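Local coordinates for DUF3863 domain-containing protein (Parabacteroides distasonis, PDB 3LM3) that is of uncharacterised function but is probably a glycoside hydrolase or polysaccharide deacetylase acting on carbohydrate, at residues Glu366-Leu371 with Lys414-Ala419; Val427-Leu432 with Asp438-Tyr443; Trp74-Asn79 with Arg89-Tyr94. All coordinates share one frame; numbering follows the deposited sequence. Where two conformers were deposited one is given.

Interaction 1. Residues Glu366-Leu371 with Lys414-Ala419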
loop_
_atom_site.group_PDB
_atom_site.type_symbol
_atom_site.label_atom_id
_atom_site.label_comp_id
_atom_site.label_asym_id
_atom_site.label_seq_id
_atom_site.Cartn_x
_atom_site.Cartn_y
_atom_site.Cartn_z
ATOM N N GLU A 366 19.425 -4.130 2.734
ATOM C CA GLU A 366 19.878 -5.463 3.095
ATOM C C GLU A 366 19.006 -6.218 4.093
ATOM O O GLU A 366 19.111 -7.430 4.155
ATOM C CB GLU A 366 21.330 -5.431 3.527
ATOM C CG GLU A 366 22.264 -5.204 2.334
ATOM C CD GLU A 366 23.739 -5.294 2.710
ATOM O OE1 GLU A 366 24.230 -4.397 3.418
ATOM O OE2 GLU A 366 24.374 -6.274 2.285
ATOM N N PHE A 367 18.169 -5.518 4.860
ATOM C CA PHE A 367 17.237 -6.183 5.768
ATOM C C PHE A 367 16.174 -5.218 6.280
ATOM O O PHE A 367 16.321 -3.992 6.190
ATOM C CB PHE A 367 17.959 -6.816 6.964
ATOM C CG PHE A 367 18.654 -5.830 7.878
ATOM C CD1 PHE A 367 19.976 -5.462 7.658
ATOM C CD2 PHE A 367 18.000 -5.288 8.977
ATOM C CE1 PHE A 367 20.628 -4.573 8.524
ATOM C CE2 PHE A 367 18.639 -4.383 9.831
ATOM C CZ PHE A 367 19.962 -4.027 9.593
ATOM N N ARG A 368 15.117 -5.807 6.828
ATOM C CA ARG A 368 14.267 -5.069 7.755
ATOM C C ARG A 368 14.337 -5.720 9.119
ATOM O O ARG A 368 14.594 -6.926 9.246
ATOM C CB ARG A 368 12.817 -4.959 7.248
ATOM C CG ARG A 368 12.039 -6.267 7.253
ATOM C CD ARG A 368 10.594 -6.129 6.848
ATOM N NE ARG A 368 9.812 -7.234 7.375
ATOM C CZ ARG A 368 8.524 -7.430 7.167
ATOM N NH1 ARG A 368 7.842 -6.672 6.313
ATOM N NH2 ARG A 368 7.901 -8.400 7.799
ATOM N N LEU A 369 14.056 -4.910 10.125
ATOM C CA LEU A 369 14.148 -5.298 11.522
ATOM C C LEU A 369 13.077 -4.560 12.315
ATOM O O LEU A 369 12.977 -3.355 12.213
ATOM C CB LEU A 369 15.516 -4.929 12.090
ATOM C CG LEU A 369 15.769 -5.067 13.593
ATOM C CD1 LEU A 369 15.861 -6.549 14.001
ATOM C CD2 LEU A 369 17.087 -4.352 13.995
ATOM N N ALA A 370 12.339 -5.307 13.142
ATOM C CA ALA A 370 11.376 -4.717 14.089
ATOM C C ALA A 370 11.688 -5.135 15.518
ATOM O O ALA A 370 11.898 -6.328 15.796
ATOM C CB ALA A 370 9.962 -5.170 13.765
ATOM N N LEU A 371 11.661 -4.156 16.416
ATOM C CA LEU A 371 11.858 -4.364 17.838
ATOM C C LEU A 371 10.558 -3.953 18.540
ATOM O O LEU A 371 9.958 -2.918 18.187
ATOM C CB LEU A 371 13.009 -3.490 18.342
ATOM C CG LEU A 371 14.361 -3.690 17.665
ATOM C CD1 LEU A 371 15.379 -2.672 18.229
ATOM C CD2 LEU A 371 14.844 -5.110 17.842
ATOM N N LYS A 414 14.621 -15.344 8.583
ATOM C CA LYS A 414 15.048 -15.565 9.987
ATOM C C LYS A 414 13.900 -15.487 11.023
ATOM O O LYS A 414 13.574 -16.480 11.684
ATOM C CB LYS A 414 16.193 -14.613 10.364
ATOM C CG LYS A 414 17.427 -14.695 9.445
ATOM C CD LYS A 414 17.885 -16.151 9.198
ATOM C CE LYS A 414 19.368 -16.257 8.722
ATOM N NZ LYS A 414 20.372 -16.119 9.834
ATOM N N ILE A 415 13.304 -14.311 11.177
ATOM C CA ILE A 415 12.217 -14.079 12.118
ATOM C C ILE A 415 11.164 -13.214 11.415
ATOM O O ILE A 415 11.496 -12.167 10.861
ATOM C CB ILE A 415 12.711 -13.342 13.404
ATOM C CG1 ILE A 415 13.821 -14.171 14.099
ATOM C CG2 ILE A 415 11.580 -13.081 14.399
ATOM C CD1 ILE A 415 14.369 -13.549 15.366
ATOM N N ASN A 416 9.901 -13.642 11.487
ATOM C CA ASN A 416 8.805 -12.894 10.856
ATOM C C ASN A 416 7.744 -12.524 11.887
ATOM O O ASN A 416 7.345 -13.357 12.699
ATOM C CB ASN A 416 8.204 -13.693 9.705
ATOM C CG ASN A 416 6.908 -13.097 9.218
ATOM O OD1 ASN A 416 5.843 -13.459 9.724
ATOM N ND2 ASN A 416 7.003 -12.121 8.310
ATOM N N GLN A 417 7.251 -11.284 11.807
ATOM C CA GLN A 417 6.334 -10.710 12.807
ATOM C C GLN A 417 5.046 -11.481 13.024
ATOM O O GLN A 417 4.487 -11.407 14.110
ATOM C CB GLN A 417 6.006 -9.267 12.454
ATOM C CG GLN A 417 5.181 -9.107 11.171
ATOM C CD GLN A 417 4.965 -7.655 10.782
ATOM O OE1 GLN A 417 4.923 -6.781 11.651
ATOM N NE2 GLN A 417 4.789 -7.393 9.476
ATOM N N LYS A 418 4.561 -12.214 12.019
ATOM C CA LYS A 418 3.308 -12.931 12.178
ATOM C C LYS A 418 3.428 -14.075 13.187
ATOM O O LYS A 418 2.418 -14.569 13.701
ATOM C CB LYS A 418 2.793 -13.440 10.827
ATOM C CG LYS A 418 2.697 -12.379 9.743
ATOM C CD LYS A 418 1.636 -11.289 10.049
ATOM C CE LYS A 418 1.711 -10.195 9.041
ATOM N NZ LYS A 418 0.603 -9.180 9.226
ATOM N N ALA A 419 4.661 -14.491 13.473
ATOM C CA ALA A 419 4.919 -15.425 14.591
ATOM C C ALA A 419 4.231 -16.780 14.402
ATOM O O ALA A 419 3.730 -17.375 15.378
ATOM C CB ALA A 419 4.528 -14.802 15.941
#

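Interaction 2. Residues Val427-Leu432 with Asp438-Tyr443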
loop_
_atom_site.group_PDB
_atom_site.type_symbol
_atom_site.label_atom_id
_atom_site.label_comp_id
_atom_site.label_asym_id
_atom_site.label_seq_id
_atom_site.Cartn_x
_atom_site.Cartn_y
_atom_site.Cartn_z
ATOM N N VAL A 427 12.935 -12.620 20.454
ATOM C CA VAL A 427 14.187 -12.829 21.200
ATOM C C VAL A 427 14.947 -11.531 21.322
ATOM O O VAL A 427 14.852 -10.664 20.457
ATOM C CB VAL A 427 15.109 -13.843 20.522
ATOM C CG1 VAL A 427 14.445 -15.219 20.477
ATOM C CG2 VAL A 427 15.516 -13.377 19.133
ATOM N N LEU A 428 15.774 -11.421 22.360
ATOM C CA LEU A 428 16.688 -10.299 22.477
ATOM C C LEU A 428 17.649 -10.285 21.298
ATOM O O LEU A 428 18.048 -11.323 20.735
ATOM C CB LEU A 428 17.504 -10.378 23.772
ATOM C CG LEU A 428 16.738 -10.352 25.088
ATOM C CD1 LEU A 428 17.736 -10.543 26.228
ATOM C CD2 LEU A 428 15.974 -9.062 25.285
ATOM N N ILE A 429 18.055 -9.088 20.932
ATOM C CA ILE A 429 18.923 -8.906 19.797
ATOM C C ILE A 429 20.258 -9.658 19.977
ATOM O O ILE A 429 20.855 -10.158 19.016
ATOM C CB ILE A 429 19.090 -7.382 19.522
ATOM C CG1 ILE A 429 19.385 -7.116 18.043
ATOM C CG2 ILE A 429 20.068 -6.755 20.458
ATOM C CD1 ILE A 429 19.261 -5.641 17.682
ATOM N N ASP A 430 20.717 -9.778 21.221
ATOM C CA ASP A 430 21.972 -10.493 21.498
ATOM C C ASP A 430 21.834 -12.017 21.431
ATOM O O ASP A 430 22.804 -12.720 21.602
ATOM C CB ASP A 430 22.641 -10.038 22.815
ATOM C CG ASP A 430 21.877 -10.437 24.061
ATOM O OD1 ASP A 430 20.829 -11.104 23.980
ATOM O OD2 ASP A 430 22.341 -10.059 25.164
ATOM N N LYS A 431 20.622 -12.510 21.139
ATOM C CA LYS A 431 20.380 -13.917 20.871
ATOM C C LYS A 431 20.441 -14.269 19.379
ATOM O O LYS A 431 20.442 -15.445 19.024
ATOM C CB LYS A 431 18.990 -14.318 21.383
ATOM C CG LYS A 431 18.761 -14.119 22.826
ATOM C CD LYS A 431 19.661 -14.990 23.641
ATOM C CE LYS A 431 19.174 -15.116 25.055
ATOM N NZ LYS A 431 19.110 -13.790 25.704
ATOM N N LEU A 432 20.484 -13.265 18.506
ATOM C CA LEU A 432 20.660 -13.527 17.086
ATOM C C LEU A 432 22.045 -14.098 16.807
ATOM O O LEU A 432 22.992 -13.857 17.541
ATOM C CB LEU A 432 20.449 -12.262 16.251
ATOM C CG LEU A 432 19.079 -11.603 16.400
ATOM C CD1 LEU A 432 19.031 -10.391 15.488
ATOM C CD2 LEU A 432 17.905 -12.568 16.088
ATOM N N ASP A 438 26.141 -8.875 12.986
ATOM C CA ASP A 438 27.160 -8.110 12.246
ATOM C C ASP A 438 26.502 -7.238 11.177
ATOM O O ASP A 438 26.869 -6.059 11.024
ATOM C CB ASP A 438 28.174 -9.028 11.570
ATOM C CG ASP A 438 29.143 -9.660 12.552
ATOM O OD1 ASP A 438 29.436 -9.049 13.614
ATOM O OD2 ASP A 438 29.590 -10.765 12.203
ATOM N N LEU A 439 25.527 -7.823 10.488
ATOM C CA LEU A 439 24.712 -7.099 9.473
ATOM C C LEU A 439 23.953 -5.947 10.106
ATOM O O LEU A 439 23.982 -4.821 9.598
ATOM C CB LEU A 439 23.762 -8.047 8.748
ATOM C CG LEU A 439 22.945 -7.454 7.584
ATOM C CD1 LEU A 439 23.909 -6.926 6.517
ATOM C CD2 LEU A 439 21.985 -8.450 6.964
ATOM N N ILE A 440 23.307 -6.199 11.243
ATOM C CA ILE A 440 22.679 -5.130 11.983
ATOM C C ILE A 440 23.654 -4.021 12.384
ATOM O O ILE A 440 23.363 -2.843 12.203
ATOM C CB ILE A 440 21.877 -5.673 13.210
ATOM C CG1 ILE A 440 20.731 -6.554 12.722
ATOM C CG2 ILE A 440 21.344 -4.562 14.073
ATOM C CD1 ILE A 440 20.070 -7.344 13.823
ATOM N N ARG A 441 24.806 -4.417 12.945
ATOM C CA ARG A 441 25.795 -3.445 13.440
ATOM C C ARG A 441 26.335 -2.535 12.331
ATOM O O ARG A 441 26.599 -1.353 12.590
ATOM C CB ARG A 441 26.966 -4.140 14.157
ATOM C CG ARG A 441 27.888 -3.167 14.897
ATOM C CD ARG A 441 29.124 -3.854 15.474
ATOM N NE ARG A 441 28.768 -4.778 16.546
ATOM C CZ ARG A 441 28.630 -4.441 17.826
ATOM N NH1 ARG A 441 28.824 -3.187 18.222
ATOM N NH2 ARG A 441 28.297 -5.365 18.715
ATOM N N LYS A 442 26.455 -3.078 11.125
ATOM C CA LYS A 442 26.842 -2.347 9.907
ATOM C C LYS A 442 25.970 -1.131 9.658
ATOM O O LYS A 442 26.454 -0.094 9.199
ATOM C CB LYS A 442 26.747 -3.284 8.699
ATOM C CG LYS A 442 27.018 -2.650 7.331
ATOM C CD LYS A 442 26.962 -3.704 6.238
ATOM C CE LYS A 442 27.006 -3.104 4.836
ATOM N NZ LYS A 442 27.095 -4.183 3.808
ATOM N N TYR A 443 24.671 -1.269 9.932
ATOM C CA TYR A 443 23.751 -0.166 9.763
ATOM C C TYR A 443 23.419 0.582 11.047
ATOM O O TYR A 443 23.312 1.812 11.028
ATOM C CB TYR A 443 22.455 -0.671 9.105
ATOM C CG TYR A 443 22.587 -1.042 7.662
ATOM C CD1 TYR A 443 23.046 -2.280 7.287
ATOM C CD2 TYR A 443 22.227 -0.139 6.647
ATOM C CE1 TYR A 443 23.181 -2.627 5.972
ATOM C CE2 TYR A 443 22.348 -0.476 5.328
ATOM C CZ TYR A 443 22.830 -1.721 4.975
ATOM O OH TYR A 443 22.951 -2.110 3.667
#

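Interaction 3. Residues Trp74-Asn79 with Arg89-Tyr94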
loop_
_atom_site.group_PDB
_atom_site.type_symbol
_atom_site.label_atom_id
_atom_site.label_comp_id
_atom_site.label_asym_id
_atom_site.label_seq_id
_atom_site.Cartn_x
_atom_site.Cartn_y
_atom_site.Cartn_z
ATOM N N TRP A 74 -7.542 7.231 -9.998
ATOM C CA TRP A 74 -8.689 6.372 -10.302
ATOM C C TRP A 74 -8.153 5.081 -10.860
ATOM O O TRP A 74 -7.414 5.083 -11.849
ATOM C CB TRP A 74 -9.558 7.049 -11.347
ATOM C CG TRP A 74 -10.179 8.341 -10.908
ATOM C CD1 TRP A 74 -9.734 9.611 -11.206
ATOM C CD2 TRP A 74 -11.380 8.516 -10.128
ATOM N NE1 TRP A 74 -10.584 10.539 -10.658
ATOM C CE2 TRP A 74 -11.600 9.889 -9.993
ATOM C CE3 TRP A 74 -12.285 7.619 -9.513
ATOM C CZ2 TRP A 74 -12.689 10.412 -9.294
ATOM C CZ3 TRP A 74 -13.372 8.138 -8.828
ATOM C CH2 TRP A 74 -13.574 9.519 -8.715
ATOM N N GLY A 75 -8.511 3.969 -10.257
ATOM C CA GLY A 75 -8.056 2.683 -10.714
ATOM C C GLY A 75 -9.222 1.818 -11.144
ATOM O O GLY A 75 -10.159 1.604 -10.366
ATOM N N PHE A 76 -9.177 1.304 -12.378
ATOM C CA PHE A 76 -10.264 0.505 -12.954
ATOM C C PHE A 76 -9.835 -0.934 -13.189
ATOM O O PHE A 76 -8.761 -1.186 -13.732
ATOM C CB PHE A 76 -10.635 1.039 -14.340
ATOM C CG PHE A 76 -11.377 2.362 -14.350
ATOM C CD1 PHE A 76 -10.740 3.562 -14.107
ATOM C CD2 PHE A 76 -12.717 2.381 -14.645
ATOM C CE1 PHE A 76 -11.461 4.764 -14.150
ATOM C CE2 PHE A 76 -13.440 3.577 -14.672
ATOM C CZ PHE A 76 -12.812 4.742 -14.416
ATOM N N THR A 77 -10.711 -1.887 -12.886
ATOM C CA THR A 77 -10.505 -3.246 -13.360
ATOM C C THR A 77 -10.744 -3.329 -14.884
ATOM O O THR A 77 -11.306 -2.420 -15.485
ATOM C CB THR A 77 -11.466 -4.205 -12.713
ATOM O OG1 THR A 77 -12.807 -3.874 -13.116
ATOM C CG2 THR A 77 -11.311 -4.188 -11.213
HETATM N N MSE A 78 -10.340 -4.436 -15.498
HETATM C CA MSE A 78 -10.536 -4.570 -16.935
HETATM C C MSE A 78 -11.997 -4.522 -17.275
HETATM O O MSE A 78 -12.398 -3.849 -18.227
HETATM C CB MSE A 78 -9.903 -5.845 -17.489
HETATM C CG MSE A 78 -9.964 -5.886 -19.002
HETATM SE SE MSE A 78 -8.711 -4.662 -19.843
HETATM C CE MSE A 78 -7.107 -5.764 -19.591
ATOM N N ASN A 79 -12.803 -5.228 -16.498
ATOM C CA ASN A 79 -14.238 -5.249 -16.799
ATOM C C ASN A 79 -14.874 -3.871 -16.625
ATOM O O ASN A 79 -15.758 -3.501 -17.404
ATOM C CB ASN A 79 -14.936 -6.324 -15.958
ATOM C CG ASN A 79 -14.566 -7.739 -16.399
ATOM O OD1 ASN A 79 -14.170 -7.945 -17.552
ATOM N ND2 ASN A 79 -14.624 -8.691 -15.477
ATOM N N ARG A 89 -20.126 3.742 -18.509
ATOM C CA ARG A 89 -19.770 4.772 -19.493
ATOM C C ARG A 89 -19.739 6.161 -18.832
ATOM O O ARG A 89 -18.784 6.930 -19.036
ATOM C CB ARG A 89 -20.722 4.756 -20.684
ATOM C CG ARG A 89 -20.370 5.768 -21.758
ATOM C CD ARG A 89 -21.084 5.452 -23.076
ATOM N NE ARG A 89 -22.443 4.934 -22.864
ATOM C CZ ARG A 89 -23.448 5.648 -22.363
ATOM N NH1 ARG A 89 -23.253 6.917 -22.006
ATOM N NH2 ARG A 89 -24.648 5.094 -22.214
ATOM N N GLU A 90 -20.766 6.465 -18.040
ATOM C CA GLU A 90 -20.863 7.741 -17.323
ATOM C C GLU A 90 -19.722 7.930 -16.338
ATOM O O GLU A 90 -19.148 9.018 -16.212
ATOM C CB GLU A 90 -22.197 7.868 -16.572
ATOM C CG GLU A 90 -23.419 8.029 -17.461
ATOM C CD GLU A 90 -24.730 8.068 -16.667
ATOM O OE1 GLU A 90 -24.834 7.508 -15.542
ATOM O OE2 GLU A 90 -25.687 8.651 -17.183
ATOM N N ILE A 91 -19.374 6.871 -15.620
ATOM C CA ILE A 91 -18.257 6.942 -14.692
ATOM C C ILE A 91 -16.950 7.188 -15.438
ATOM O O ILE A 91 -16.138 8.026 -15.003
ATOM C CB ILE A 91 -18.164 5.668 -13.805
ATOM C CG1 ILE A 91 -19.318 5.672 -12.814
ATOM C CG2 ILE A 91 -16.833 5.618 -13.091
ATOM C CD1 ILE A 91 -19.570 4.271 -12.169
ATOM N N ARG A 92 -16.701 6.480 -16.535
ATOM C CA ARG A 92 -15.491 6.728 -17.295
ATOM C C ARG A 92 -15.443 8.196 -17.789
ATOM O O ARG A 92 -14.403 8.849 -17.696
ATOM C CB ARG A 92 -15.321 5.760 -18.475
ATOM C CG ARG A 92 -14.961 4.316 -18.052
ATOM C CD ARG A 92 -14.596 3.433 -19.214
ATOM N NE ARG A 92 -15.667 3.313 -20.179
ATOM C CZ ARG A 92 -16.622 2.378 -20.160
ATOM N NH1 ARG A 92 -16.679 1.450 -19.210
ATOM N NH2 ARG A 92 -17.537 2.384 -21.095
ATOM N N ASP A 93 -16.548 8.718 -18.306
ATOM C CA ASP A 93 -16.581 10.090 -18.812
ATOM C C ASP A 93 -16.260 11.069 -17.684
ATOM O O ASP A 93 -15.495 12.011 -17.880
ATOM C CB ASP A 93 -17.944 10.446 -19.435
ATOM C CG ASP A 93 -18.209 9.764 -20.771
ATOM O OD1 ASP A 93 -17.301 9.184 -21.396
ATOM O OD2 ASP A 93 -19.376 9.841 -21.199
ATOM N N TYR A 94 -16.811 10.827 -16.500
ATOM C CA TYR A 94 -16.567 11.705 -15.365
ATOM C C TYR A 94 -15.112 11.651 -14.932
ATOM O O TYR A 94 -14.482 12.669 -14.636
ATOM C CB TYR A 94 -17.474 11.307 -14.191
ATOM C CG TYR A 94 -17.164 12.044 -12.904
ATOM C CD1 TYR A 94 -17.512 13.370 -12.751
ATOM C CD2 TYR A 94 -16.490 11.441 -11.875
ATOM C CE1 TYR A 94 -17.212 14.055 -11.595
ATOM C CE2 TYR A 94 -16.202 12.115 -10.722
ATOM C CZ TYR A 94 -16.553 13.422 -10.593
ATOM O OH TYR A 94 -16.242 14.116 -9.434
#

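Interaction 1. Residues Glu366-Leu371 with Lys414-Ala419
Arg368 reaches from its strand to the amide ends of Asn416 and Gln417, and the whole encounter across the two segments rests on one guanidinium nitrogen. Its NH2 lies 3.7 Å from Gln417 NE2 and 3.9 Å from Asn416 ND2. All three are donor nitrogens and no hydrogen bond links them, so they are better read as neighbours, each bonded to other groups, than as partners. The two amides meet the guanidinium quite differently: that of Asn416 lies nearly parallel to its plane, 17° away, whereas that of Gln417 is turned almost at right angles to it. Arg368 gets there with an extended chain, after a first torsion (chi1 70°) that sets CG between the backbone N and the carbonyl carbon. The charge is answered outside the pair of segments, since NH2 forms salt bridges with Asp386, on the adjacent strand 383-389, and with Asp185, while NH1 donates to the carbonyl of Ser187. The two carboxylates would probably offset its buried charge, and the bonds fix its rotation. Behind Asn416, the loop is shaped by the residue's own carboxamide: OD1 accepts from Lys418 N at 2.9 Å, with the donor above the carbonyl plane. A backbone bond from Ala419 N to Asn416 O, 3.0 Å, closes the turn. Trp361 of strand 357-363 touches both Arg368 and Gln417, packing an apolar group beside this polar cluster. The arrangement joins an inner strand of a four-stranded antiparallel sheet to a loop built on an Asx turn within a type I beta turn.

Interaction 2. Residues Val427-Leu432 with Asp438-Tyr443
Ile429 and Ile440 face each other with their CA atoms 9.5 Å apart, the first on a short 3-10 turn and the second on the C-terminal helix, a spacing bridged by side chains alone. Ile440 carries the helix side of the contact. Its CG1 stands anti to the carbonyl carbon (chi1 -64°), and with chi2 at 168° the chain runs out extended, placing CD1 at the point where both partners converge. Leu432 meets it closely, its CD1 branch lying 3.6 Å from Ile440 CD1, methyl against methyl, the two side chains crossing at about a right angle. Ile429 is a looser neighbour: its CG1 is 4.3 Å from the same Ile440 CD1. One terminal methyl therefore serves two residues of the preceding loop, and the attraction is dispersive and hydrophobic, with no hydrogen bond across the segments. The loop presents both residues from a compact turn, in which Lys431 N bonds to Leu428 O (2.9 Å) and Leu432 N to Ile429 O (3.2 Å). Farther out, Ile440 also packs on Phe367 and Phe387 of neighbouring strands, Leu432 touches Ile415, and Ile429 rests on Val384. Except for that with Ile415, these contacts extend the apolar patch to the antiparallel sheet. What results is a local helix-loop packing, in which the segment leading into helix 434-443 rests against it through Ile429 and Leu432.

Interaction 3. Residues Trp74-Asn79 with Arg89-Tyr94
Phe76 and Arg92 approach obliquely, the phenyl and guanidinium planes 53° apart, and it is the aliphatic part of the arginine that makes the contact. Arg92 CG comes within 3.8 Å of Phe76 CE2, while Ile91 CG2 lies 4.3 Å from that same ring carbon, so one corner of the phenyl ring meets two successive residues of the helix. Farther along the pair of segments, Trp74 and Tyr94 cross at about a right angle. Their nearest atoms are Trp74 CZ2 and Tyr94 CE2, 4.2 Å apart, so the benzo side of the indole makes this approach. The tyrosine ring is brought over by a first torsion of 172°, with CG anti to the backbone N. Strand 74-76 and helix 89-94 run at 146° to each other, and their axes come no nearer than 11.2 Å, the spacing that these large side chains fill. Polar ends turn to other partners: Trp74 NE1 bonds to Asp104, and Arg92 NH1 donates to the carbonyls of Asp83 and Ala80, while its CG packs against the phenyl ring. Val56 and Arg60 of helix 53-64 add further contacts to Trp74. This is strand-to-helix packing on the parallel sheet of the DUF3863 region. Its chemistry implies an interface held by apolar and aromatic contact, with the bonding groups of tryptophan and arginine satisfied by residues outside the two segments.

Overall arrangement
Followed from the N terminus, the three contacts come in series, without nesting or crossing. Interaction 3 closes first, over a loop of nine residues, joining a strand of the parallel sheet to helix 86-102, the second after it, in the DUF3863 region. Later interaction 1 closes a longer loop of 42 residues, bringing the segment after strand 383-389 back to strand 367-374. Interaction 2 then closes a five-residue link, packing helix 434-443 on its own approach. Interactions 1 and 2 touch, for Glu366 forms a salt bridge with Lys442 and probably a hydrogen bond with Tyr443. Interaction 3 lies on the opposite side of the chain's centre, its centre about 39 Å from that of interaction 1.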